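Local coordinates for RND efflux system, outer membrane lipoprotein, NodT family (Burkholderia mallei, PDB 6U94) that probably serves as the outer-membrane exit duct of a tripartite RND efflux system, as other outer membrane factors of its family do, at residues Ser165-Thr176 with Leu442-Lys453; Gln60-Arg70 with Leu243-Pro252. All coordinates share one frame; numbering follows the deposited sequence.

From the N terminus, the chain enters contact 2 with helix 56-67 and the turn after it, runs through helix 72-86, and reaches the long helix 156-203, whose residues 165-176 form the first half of contact 1. Helix 211-247 then returns to residues 60-70, and contact 2 closes a loop of 172 residues. Contact 1 closes later, when helix 421-454 brings residues 442-453 back to 165-176 across 265 residues. The two loops therefore cross instead of nesting. Their centres lie about 16 Å apart, and they touch directly: L246 packs on E169 and T173, and L61 on Y174. Helix 156-203 thus joins the N-terminal region to the last long helix.

Contact 1: residues Ser165-Thr176 with Leu442-Lys453; sequences SLVAEVANTYLT and LAGLTSRVTLYK
A168 and V449 meet in the S165/K453 half of a nearly antiparallel pair of helical segments, whose axes come within 9.7 Å at 173°. The apolar contacts run along the whole interface. A168 CB lies 3.5 Å from V449 CG1 and 3.4 Å from K453 CD, so the small alanine is covered by a valine methyl and by the aliphatic part of the lysine, whose chain bends at chi3. Further along, L175 crosses L445 at about a right angle, its CD1 4.0 Å from L445 CB. L442 brings both methyls over T176, CD2 standing 3.7 Å from T176 OG1. Near the other end, V167 CG1 approaches Y452 CE1 at 4.1 Å.

Between the two segments there is one hydrogen bond. T446 OG1 donates to N172 OD1 over 2.5 Å, lying in the plane of the amide carbonyl with a C=O...O angle of 158°. N172 holds its CG anti to the backbone N (chi1 -172°), which carries the amide across to the threonine, while its ND2 is bound to Y86 OH; the amide is thereby gripped at both ends and its rotation fixed. The hydroxyl of T176 instead turns back, OG1 to N172 O at 2.7 Å, sharing that carbonyl with T176 N.

The polar ends reach beyond the pair: K453 NZ makes a salt bridge to E134, which is also hydrogen-bonded to S165 OG, and Y452 OH binds G48 O. Such antiparallel packing of long helices is characteristic of the α-helical, periplasmic part of outer membrane factors. Here helix 362-415 flanks 442-453, while helices 211-247 and 56-67 pack against 165-176.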
loop_
_atom_site.group_PDB
_atom_site.type_symbol
_atom_site.label_atom_id
_atom_site.label_comp_id
_atom_site.label_asym_id
_atom_site.label_seq_id
_atom_site.Cartn_x
_atom_site.Cartn_y
_atom_site.Cartn_z
ATOM N N SER A 165 -6.633 -3.543 -9.893
ATOM C CA SER A 165 -5.180 -3.412 -9.878
ATOM C C SER A 165 -4.739 -2.100 -10.511
ATOM O O SER A 165 -3.879 -1.395 -9.969
ATOM C CB SER A 165 -4.530 -4.591 -10.607
ATOM O OG SER A 165 -4.924 -5.832 -10.052
ATOM N N LEU A 166 -5.329 -1.752 -11.656
ATOM C CA LEU A 166 -4.921 -0.546 -12.367
ATOM C C LEU A 166 -5.236 0.705 -11.555
ATOM O O LEU A 166 -4.393 1.599 -11.426
ATOM C CB LEU A 166 -5.603 -0.491 -13.733
ATOM C CG LEU A 166 -5.201 0.646 -14.672
ATOM C CD1 LEU A 166 -3.708 0.615 -14.944
ATOM C CD2 LEU A 166 -5.985 0.544 -15.980
ATOM N N VAL A 167 -6.451 0.784 -11.005
ATOM C CA VAL A 167 -6.831 1.931 -10.180
ATOM C C VAL A 167 -5.879 2.071 -9.002
ATOM O O VAL A 167 -5.391 3.165 -8.697
ATOM C CB VAL A 167 -8.290 1.794 -9.710
ATOM C CG1 VAL A 167 -8.581 2.756 -8.567
ATOM C CG2 VAL A 167 -9.249 2.034 -10.868
ATOM N N ALA A 168 -5.593 0.956 -8.328
ATOM C CA ALA A 168 -4.747 1.002 -7.142
ATOM C C ALA A 168 -3.303 1.326 -7.498
ATOM O O ALA A 168 -2.637 2.083 -6.781
ATOM C CB ALA A 168 -4.829 -0.325 -6.398
ATOM N N GLU A 169 -2.797 0.762 -8.597
ATOM C CA GLU A 169 -1.403 0.984 -8.957
ATOM C C GLU A 169 -1.159 2.422 -9.396
ATOM O O GLU A 169 -0.076 2.966 -9.156
ATOM C CB GLU A 169 -0.977 0.011 -10.055
ATOM C CG GLU A 169 0.522 -0.236 -10.100
ATOM C CD GLU A 169 1.042 -0.900 -8.835
ATOM O OE1 GLU A 169 0.536 -1.983 -8.473
ATOM O OE2 GLU A 169 1.954 -0.336 -8.196
ATOM N N VAL A 170 -2.147 3.053 -10.035
ATOM C CA VAL A 170 -2.024 4.471 -10.365
ATOM C C VAL A 170 -1.965 5.307 -9.093
ATOM O O VAL A 170 -1.180 6.258 -8.993
ATOM C CB VAL A 170 -3.184 4.912 -11.277
ATOM C CG1 VAL A 170 -3.183 6.423 -11.448
ATOM C CG2 VAL A 170 -3.091 4.220 -12.632
ATOM N N ALA A 171 -2.787 4.959 -8.099
ATOM C CA ALA A 171 -2.822 5.729 -6.859
ATOM C C ALA A 171 -1.524 5.568 -6.077
ATOM O O ALA A 171 -0.953 6.553 -5.594
ATOM C CB ALA A 171 -4.019 5.305 -6.008
ATOM N N ASN A 172 -1.042 4.331 -5.940
ATOM C CA ASN A 172 0.185 4.109 -5.184
ATOM C C ASN A 172 1.392 4.734 -5.871
ATOM O O ASN A 172 2.355 5.117 -5.197
ATOM C CB ASN A 172 0.418 2.615 -4.972
ATOM C CG ASN A 172 1.573 2.334 -4.026
ATOM O OD1 ASN A 172 1.436 2.471 -2.809
ATOM N ND2 ASN A 172 2.713 1.936 -4.577
ATOM N N THR A 173 1.361 4.847 -7.200
ATOM C CA THR A 173 2.484 5.441 -7.918
ATOM C C THR A 173 2.496 6.960 -7.785
ATOM O O THR A 173 3.563 7.561 -7.618
ATOM C CB THR A 173 2.440 5.032 -9.390
ATOM O OG1 THR A 173 2.470 3.604 -9.481
ATOM C CG2 THR A 173 3.634 5.592 -10.142
ATOM N N TYR A 174 1.324 7.596 -7.865
ATOM C CA TYR A 174 1.264 9.046 -7.705
ATOM C C TYR A 174 1.529 9.450 -6.261
ATOM O O TYR A 174 2.170 10.475 -6.004
ATOM C CB TYR A 174 -0.093 9.569 -8.174
ATOM C CG TYR A 174 -0.276 11.063 -8.011
ATOM C CD1 TYR A 174 0.433 11.960 -8.797
ATOM C CD2 TYR A 174 -1.173 11.576 -7.080
ATOM C CE1 TYR A 174 0.263 13.327 -8.657
ATOM C CE2 TYR A 174 -1.349 12.941 -6.932
ATOM C CZ TYR A 174 -0.629 13.812 -7.722
ATOM O OH TYR A 174 -0.804 15.169 -7.575
ATOM N N LEU A 175 1.045 8.655 -5.302
ATOM C CA LEU A 175 1.366 8.913 -3.903
ATOM C C LEU A 175 2.856 8.729 -3.646
ATOM O O LEU A 175 3.486 9.550 -2.970
ATOM C CB LEU A 175 0.540 8.002 -2.996
ATOM C CG LEU A 175 -0.944 8.364 -2.912
ATOM C CD1 LEU A 175 -1.705 7.379 -2.040
ATOM C CD2 LEU A 175 -1.110 9.782 -2.393
ATOM N N THR A 176 3.439 7.656 -4.188
ATOM C CA THR A 176 4.882 7.458 -4.079
ATOM C C THR A 176 5.644 8.615 -4.716
ATOM O O THR A 176 6.697 9.025 -4.214
ATOM C CB THR A 176 5.283 6.127 -4.716
ATOM O OG1 THR A 176 4.705 5.044 -3.972
ATOM C CG2 THR A 176 6.795 5.964 -4.742
ATOM N N LEU A 442 4.029 7.077 3.798
ATOM C CA LEU A 442 3.648 6.484 2.521
ATOM C C LEU A 442 3.158 5.055 2.702
ATOM O O LEU A 442 2.189 4.640 2.058
ATOM C CB LEU A 442 4.828 6.530 1.552
ATOM C CG LEU A 442 4.629 5.813 0.214
ATOM C CD1 LEU A 442 3.425 6.371 -0.529
ATOM C CD2 LEU A 442 5.878 5.936 -0.630
ATOM N N ALA A 443 3.808 4.290 3.583
ATOM C CA ALA A 443 3.364 2.926 3.842
ATOM C C ALA A 443 1.938 2.907 4.376
ATOM O O ALA A 443 1.145 2.026 4.017
ATOM C CB ALA A 443 4.318 2.242 4.820
ATOM N N GLY A 444 1.593 3.869 5.236
ATOM C CA GLY A 444 0.220 3.967 5.704
ATOM C C GLY A 444 -0.760 4.228 4.577
ATOM O O GLY A 444 -1.841 3.635 4.529
ATOM N N LEU A 445 -0.394 5.117 3.651
ATOM C CA LEU A 445 -1.237 5.362 2.485
ATOM C C LEU A 445 -1.306 4.126 1.599
ATOM O O LEU A 445 -2.390 3.718 1.164
ATOM C CB LEU A 445 -0.706 6.559 1.699
ATOM C CG LEU A 445 -0.641 7.885 2.459
ATOM C CD1 LEU A 445 -0.048 8.977 1.585
ATOM C CD2 LEU A 445 -2.024 8.276 2.953
ATOM N N THR A 446 -0.149 3.512 1.331
ATOM C CA THR A 446 -0.104 2.316 0.498
ATOM C C THR A 446 -1.006 1.219 1.050
ATOM O O THR A 446 -1.711 0.545 0.289
ATOM C CB THR A 446 1.337 1.816 0.382
ATOM O OG1 THR A 446 2.111 2.755 -0.372
ATOM C CG2 THR A 446 1.392 0.451 -0.305
ATOM N N SER A 447 -1.006 1.033 2.370
ATOM C CA SER A 447 -1.818 -0.024 2.958
ATOM C C SER A 447 -3.307 0.290 2.872
ATOM O O SER A 447 -4.129 -0.632 2.875
ATOM C CB SER A 447 -1.411 -0.262 4.411
ATOM O OG SER A 447 -2.227 0.487 5.285
ATOM N N ARG A 448 -3.676 1.572 2.811
ATOM C CA ARG A 448 -5.074 1.922 2.579
ATOM C C ARG A 448 -5.475 1.603 1.145
ATOM O O ARG A 448 -6.606 1.171 0.888
ATOM C CB ARG A 448 -5.306 3.400 2.891
ATOM C CG ARG A 448 -5.050 3.759 4.351
ATOM C CD ARG A 448 -4.766 5.238 4.538
ATOM N NE ARG A 448 -5.935 6.071 4.278
ATOM C CZ ARG A 448 -6.043 7.336 4.674
ATOM N NH1 ARG A 448 -5.053 7.906 5.351
ATOM N NH2 ARG A 448 -7.139 8.031 4.402
ATOM N N VAL A 449 -4.558 1.814 0.199
ATOM C CA VAL A 449 -4.797 1.431 -1.187
ATOM C C VAL A 449 -4.981 -0.077 -1.295
ATOM O O VAL A 449 -5.875 -0.559 -2.002
ATOM C CB VAL A 449 -3.644 1.930 -2.077
ATOM C CG1 VAL A 449 -3.690 1.254 -3.445
ATOM C CG2 VAL A 449 -3.710 3.442 -2.221
ATOM N N THR A 450 -4.151 -0.843 -0.583
ATOM C CA THR A 450 -4.271 -2.296 -0.623
ATOM C C THR A 450 -5.575 -2.764 0.015
ATOM O O THR A 450 -6.197 -3.722 -0.460
ATOM C CB THR A 450 -3.075 -2.942 0.072
ATOM O OG1 THR A 450 -1.865 -2.392 -0.460
ATOM C CG2 THR A 450 -3.079 -4.446 -0.154
ATOM N N LEU A 451 -6.007 -2.099 1.089
ATOM C CA LEU A 451 -7.290 -2.441 1.690
ATOM C C LEU A 451 -8.453 -2.109 0.761
ATOM O O LEU A 451 -9.471 -2.813 0.766
ATOM C CB LEU A 451 -7.451 -1.723 3.028
ATOM C CG LEU A 451 -8.743 -2.007 3.800
ATOM C CD1 LEU A 451 -8.904 -3.499 4.075
ATOM C CD2 LEU A 451 -8.774 -1.207 5.092
ATOM N N TYR A 452 -8.326 -1.046 -0.040
ATOM C CA TYR A 452 -9.334 -0.769 -1.059
ATOM C C TYR A 452 -9.507 -1.953 -2.005
ATOM O O TYR A 452 -10.622 -2.221 -2.468
ATOM C CB TYR A 452 -8.957 0.487 -1.849
ATOM C CG TYR A 452 -9.693 0.607 -3.170
ATOM C CD1 TYR A 452 -9.132 0.130 -4.349
ATOM C CD2 TYR A 452 -10.950 1.195 -3.235
ATOM C CE1 TYR A 452 -9.807 0.231 -5.557
ATOM C CE2 TYR A 452 -11.628 1.303 -4.435
ATOM C CZ TYR A 452 -11.053 0.819 -5.594
ATOM O OH TYR A 452 -11.720 0.925 -6.793
ATOM N N LYS A 453 -8.418 -2.662 -2.309
ATOM C CA LYS A 453 -8.490 -3.824 -3.188
ATOM C C LYS A 453 -9.068 -5.038 -2.470
ATOM O O LYS A 453 -9.964 -5.710 -2.995
ATOM C CB LYS A 453 -7.103 -4.146 -3.737
ATOM C CG LYS A 453 -6.514 -3.046 -4.590
ATOM C CD LYS A 453 -5.375 -3.582 -5.431
ATOM C CE LYS A 453 -4.089 -3.682 -4.628
ATOM N NZ LYS A 453 -2.947 -4.106 -5.488
#

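Contact 2: residues Gln60-Arg70 with Leu243-Pro252; sequences QLVALALANNR and LAVLIGGPLP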
loop_
_atom_site.group_PDB
_atom_site.type_symbol
_atom_site.label_atom_id
_atom_site.label_comp_id
_atom_site.label_asym_id
_atom_site.label_seq_id
_atom_site.Cartn_x
_atom_site.Cartn_y
_atom_site.Cartn_z
ATOM N N GLN A 60 -7.964 12.480 -11.825
ATOM C CA GLN A 60 -7.741 12.668 -13.255
ATOM C C GLN A 60 -6.853 11.569 -13.825
ATOM O O GLN A 60 -7.114 11.059 -14.921
ATOM C CB GLN A 60 -7.126 14.043 -13.511
ATOM C CG GLN A 60 -6.800 14.320 -14.968
ATOM C CD GLN A 60 -6.231 15.709 -15.186
ATOM O OE1 GLN A 60 -6.039 16.471 -14.236
ATOM N NE2 GLN A 60 -5.961 16.049 -16.441
ATOM N N LEU A 61 -5.806 11.185 -13.092
ATOM C CA LEU A 61 -4.888 10.162 -13.583
ATOM C C LEU A 61 -5.581 8.812 -13.717
ATOM O O LEU A 61 -5.374 8.095 -14.705
ATOM C CB LEU A 61 -3.682 10.058 -12.651
ATOM C CG LEU A 61 -2.799 11.304 -12.606
ATOM C CD1 LEU A 61 -2.025 11.360 -11.301
ATOM C CD2 LEU A 61 -1.854 11.325 -13.799
ATOM N N VAL A 62 -6.404 8.445 -12.732
ATOM C CA VAL A 62 -7.101 7.162 -12.774
ATOM C C VAL A 62 -8.082 7.124 -13.940
ATOM O O VAL A 62 -8.197 6.110 -14.642
ATOM C CB VAL A 62 -7.800 6.898 -11.428
ATOM C CG1 VAL A 62 -8.763 5.729 -11.540
ATOM C CG2 VAL A 62 -6.766 6.625 -10.355
ATOM N N ALA A 63 -8.794 8.228 -14.173
ATOM C CA ALA A 63 -9.749 8.270 -15.274
ATOM C C ALA A 63 -9.052 8.087 -16.616
ATOM O O ALA A 63 -9.582 7.421 -17.513
ATOM C CB ALA A 63 -10.527 9.585 -15.243
ATOM N N LEU A 64 -7.860 8.668 -16.772
ATOM C CA LEU A 64 -7.123 8.500 -18.020
ATOM C C LEU A 64 -6.616 7.073 -18.169
ATOM O O LEU A 64 -6.599 6.526 -19.279
ATOM C CB LEU A 64 -5.963 9.494 -18.088
ATOM C CG LEU A 64 -6.310 10.983 -18.008
ATOM C CD1 LEU A 64 -5.096 11.842 -18.349
ATOM C CD2 LEU A 64 -7.491 11.323 -18.908
ATOM N N ALA A 65 -6.201 6.452 -17.064
ATOM C CA ALA A 65 -5.759 5.063 -17.124
ATOM C C ALA A 65 -6.907 4.138 -17.512
ATOM O O ALA A 65 -6.713 3.184 -18.274
ATOM C CB ALA A 65 -5.160 4.645 -15.780
ATOM N N LEU A 66 -8.110 4.408 -17.001
ATOM C CA LEU A 66 -9.265 3.596 -17.366
ATOM C C LEU A 66 -9.719 3.881 -18.794
ATOM O O LEU A 66 -10.082 2.957 -19.531
ATOM C CB LEU A 66 -10.407 3.835 -16.382
ATOM C CG LEU A 66 -10.257 3.198 -15.004
ATOM C CD1 LEU A 66 -11.466 3.504 -14.134
ATOM C CD2 LEU A 66 -10.051 1.698 -15.136
ATOM N N ALA A 67 -9.699 5.152 -19.205
ATOM C CA ALA A 67 -10.169 5.529 -20.534
ATOM C C ALA A 67 -9.209 5.129 -21.645
ATOM O O ALA A 67 -9.541 5.323 -22.819
ATOM C CB ALA A 67 -10.423 7.037 -20.597
ATOM N N ASN A 68 -8.040 4.586 -21.312
ATOM C CA ASN A 68 -7.101 4.158 -22.340
ATOM C C ASN A 68 -7.710 3.041 -23.180
ATOM O O ASN A 68 -8.395 2.153 -22.662
ATOM C CB ASN A 68 -5.792 3.697 -21.699
ATOM C CG ASN A 68 -4.635 3.695 -22.676
ATOM O OD1 ASN A 68 -4.124 2.640 -23.050
ATOM N ND2 ASN A 68 -4.220 4.882 -23.103
ATOM N N ASN A 69 -7.464 3.093 -24.487
ATOM C CA ASN A 69 -8.084 2.158 -25.416
ATOM C C ASN A 69 -7.355 0.824 -25.507
ATOM O O ASN A 69 -7.749 -0.020 -26.320
ATOM C CB ASN A 69 -8.181 2.788 -26.808
ATOM C CG ASN A 69 -9.193 3.915 -26.865
ATOM O OD1 ASN A 69 -10.101 3.993 -26.039
ATOM N ND2 ASN A 69 -9.046 4.791 -27.851
ATOM N N ARG A 70 -6.313 0.610 -24.708
ATOM C CA ARG A 70 -5.628 -0.673 -24.710
ATOM C C ARG A 70 -6.570 -1.777 -24.234
ATOM O O ARG A 70 -7.553 -1.535 -23.530
ATOM C CB ARG A 70 -4.394 -0.623 -23.812
ATOM C CG ARG A 70 -4.736 -0.582 -22.335
ATOM C CD ARG A 70 -3.567 -0.108 -21.487
ATOM N NE ARG A 70 -4.034 0.709 -20.372
ATOM C CZ ARG A 70 -3.234 1.351 -19.527
ATOM N NH1 ARG A 70 -1.916 1.270 -19.665
ATOM N NH2 ARG A 70 -3.751 2.075 -18.544
ATOM N N LEU A 243 4.238 6.034 -13.860
ATOM C CA LEU A 243 2.960 6.731 -13.948
ATOM C C LEU A 243 2.544 6.927 -15.400
ATOM O O LEU A 243 1.364 6.781 -15.742
ATOM C CB LEU A 243 3.047 8.073 -13.223
ATOM C CG LEU A 243 1.730 8.750 -12.846
ATOM C CD1 LEU A 243 0.844 7.793 -12.069
ATOM C CD2 LEU A 243 1.997 10.005 -12.031
ATOM N N ALA A 244 3.504 7.252 -16.271
ATOM C CA ALA A 244 3.198 7.395 -17.690
ATOM C C ALA A 244 2.766 6.065 -18.295
ATOM O O ALA A 244 1.847 6.024 -19.120
ATOM C CB ALA A 244 4.408 7.958 -18.435
ATOM N N VAL A 245 3.412 4.969 -17.894
ATOM C CA VAL A 245 3.017 3.650 -18.377
ATOM C C VAL A 245 1.609 3.310 -17.907
ATOM O O VAL A 245 0.800 2.760 -18.666
ATOM C CB VAL A 245 4.035 2.586 -17.922
ATOM C CG1 VAL A 245 3.553 1.189 -18.293
ATOM C CG2 VAL A 245 5.400 2.861 -18.527
ATOM N N LEU A 246 1.292 3.641 -16.653
ATOM C CA LEU A 246 0.011 3.237 -16.080
ATOM C C LEU A 246 -1.155 3.966 -16.735
ATOM O O LEU A 246 -2.233 3.385 -16.911
ATOM C CB LEU A 246 0.011 3.477 -14.572
ATOM C CG LEU A 246 0.776 2.444 -13.747
ATOM C CD1 LEU A 246 0.805 2.849 -12.282
ATOM C CD2 LEU A 246 0.153 1.068 -13.918
ATOM N N ILE A 247 -0.971 5.239 -17.093
ATOM C CA ILE A 247 -2.038 5.983 -17.755
ATOM C C ILE A 247 -1.992 5.849 -19.270
ATOM O O ILE A 247 -2.922 6.311 -19.950
ATOM C CB ILE A 247 -2.006 7.476 -17.372
ATOM C CG1 ILE A 247 -0.702 8.121 -17.838
ATOM C CG2 ILE A 247 -2.189 7.644 -15.868
ATOM C CD1 ILE A 247 -0.708 9.630 -17.745
ATOM N N GLY A 248 -0.951 5.232 -19.822
ATOM C CA GLY A 248 -0.873 4.994 -21.248
ATOM C C GLY A 248 -0.508 6.194 -22.089
ATOM O O GLY A 248 -0.685 6.146 -23.313
ATOM N N GLY A 249 -0.004 7.265 -21.485
ATOM C CA GLY A 249 0.359 8.450 -22.224
ATOM C C GLY A 249 1.145 9.440 -21.392
ATOM O O GLY A 249 1.472 9.190 -20.227
ATOM N N PRO A 250 1.469 10.592 -21.984
ATOM C CA PRO A 250 2.219 11.614 -21.247
ATOM C C PRO A 250 1.438 12.128 -20.047
ATOM O O PRO A 250 0.206 12.102 -20.017
ATOM C CB PRO A 250 2.432 12.719 -22.290
ATOM C CG PRO A 250 2.300 12.029 -23.606
ATOM C CD PRO A 250 1.270 10.962 -23.394
ATOM N N LEU A 251 2.181 12.602 -19.043
ATOM C CA LEU A 251 1.568 13.083 -17.814
ATOM C C LEU A 251 0.981 14.478 -18.024
ATOM O O LEU A 251 1.589 15.312 -18.702
ATOM C CB LEU A 251 2.589 13.122 -16.680
ATOM C CG LEU A 251 3.315 11.818 -16.340
ATOM C CD1 LEU A 251 4.214 12.007 -15.129
ATOM C CD2 LEU A 251 2.323 10.693 -16.102
ATOM N N PRO A 252 -0.196 14.751 -17.465
ATOM C CA PRO A 252 -0.771 16.096 -17.575
ATOM C C PRO A 252 0.048 17.120 -16.806
ATOM O O PRO A 252 0.761 16.803 -15.852
ATOM C CB PRO A 252 -2.174 15.937 -16.974
ATOM C CG PRO A 252 -2.079 14.731 -16.096
ATOM C CD PRO A 252 -1.095 13.817 -16.766
#
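R70 holds the C-terminal end of helix 211-247 by its backbone carbonyls. Its NH2 donates to L246 O at 2.6 Å, an almost straight bond (177°) in the guanidinium plane, and NH1 makes a longer one, 3.3 Å, to V245 O. Alongside, the backbones come together: A65 CA lies 3.9 Å from I247 CA, A65 CB rests 3.4 Å from L246 O, and I247 CG2 meets L61 O. L61 CD2 packs on P252 CD at 3.9 Å, and the extended Q60 slides past P252, with NE2 beside P252 CB.

Several groups hold the arginine in place. With chi1 at 72°, CG sits between the backbone N and carbonyl carbon, and the bend at chi3 lets the guanidinium reach the carbonyls. R70 NH2 gives a second bond to A65 O, 3.2 Å away, bridging both helix ends. N68 CG sits above one guanidinium face, offset toward its rim, and D78 forms a salt bridge to NH1. Binding to these terminal carbonyls would suit the negative end of the helix dipole. G248 is the first residue to leave helical phi/psi, with positive phi, which glycine tolerates well; the chain then leads on to P252.

The axes of segments 60-67 and 243-247 are inclined at 50°. Helix 72-86 borders R70, V245 and L246, while helix 156-203 packs against L61, R70 and L246.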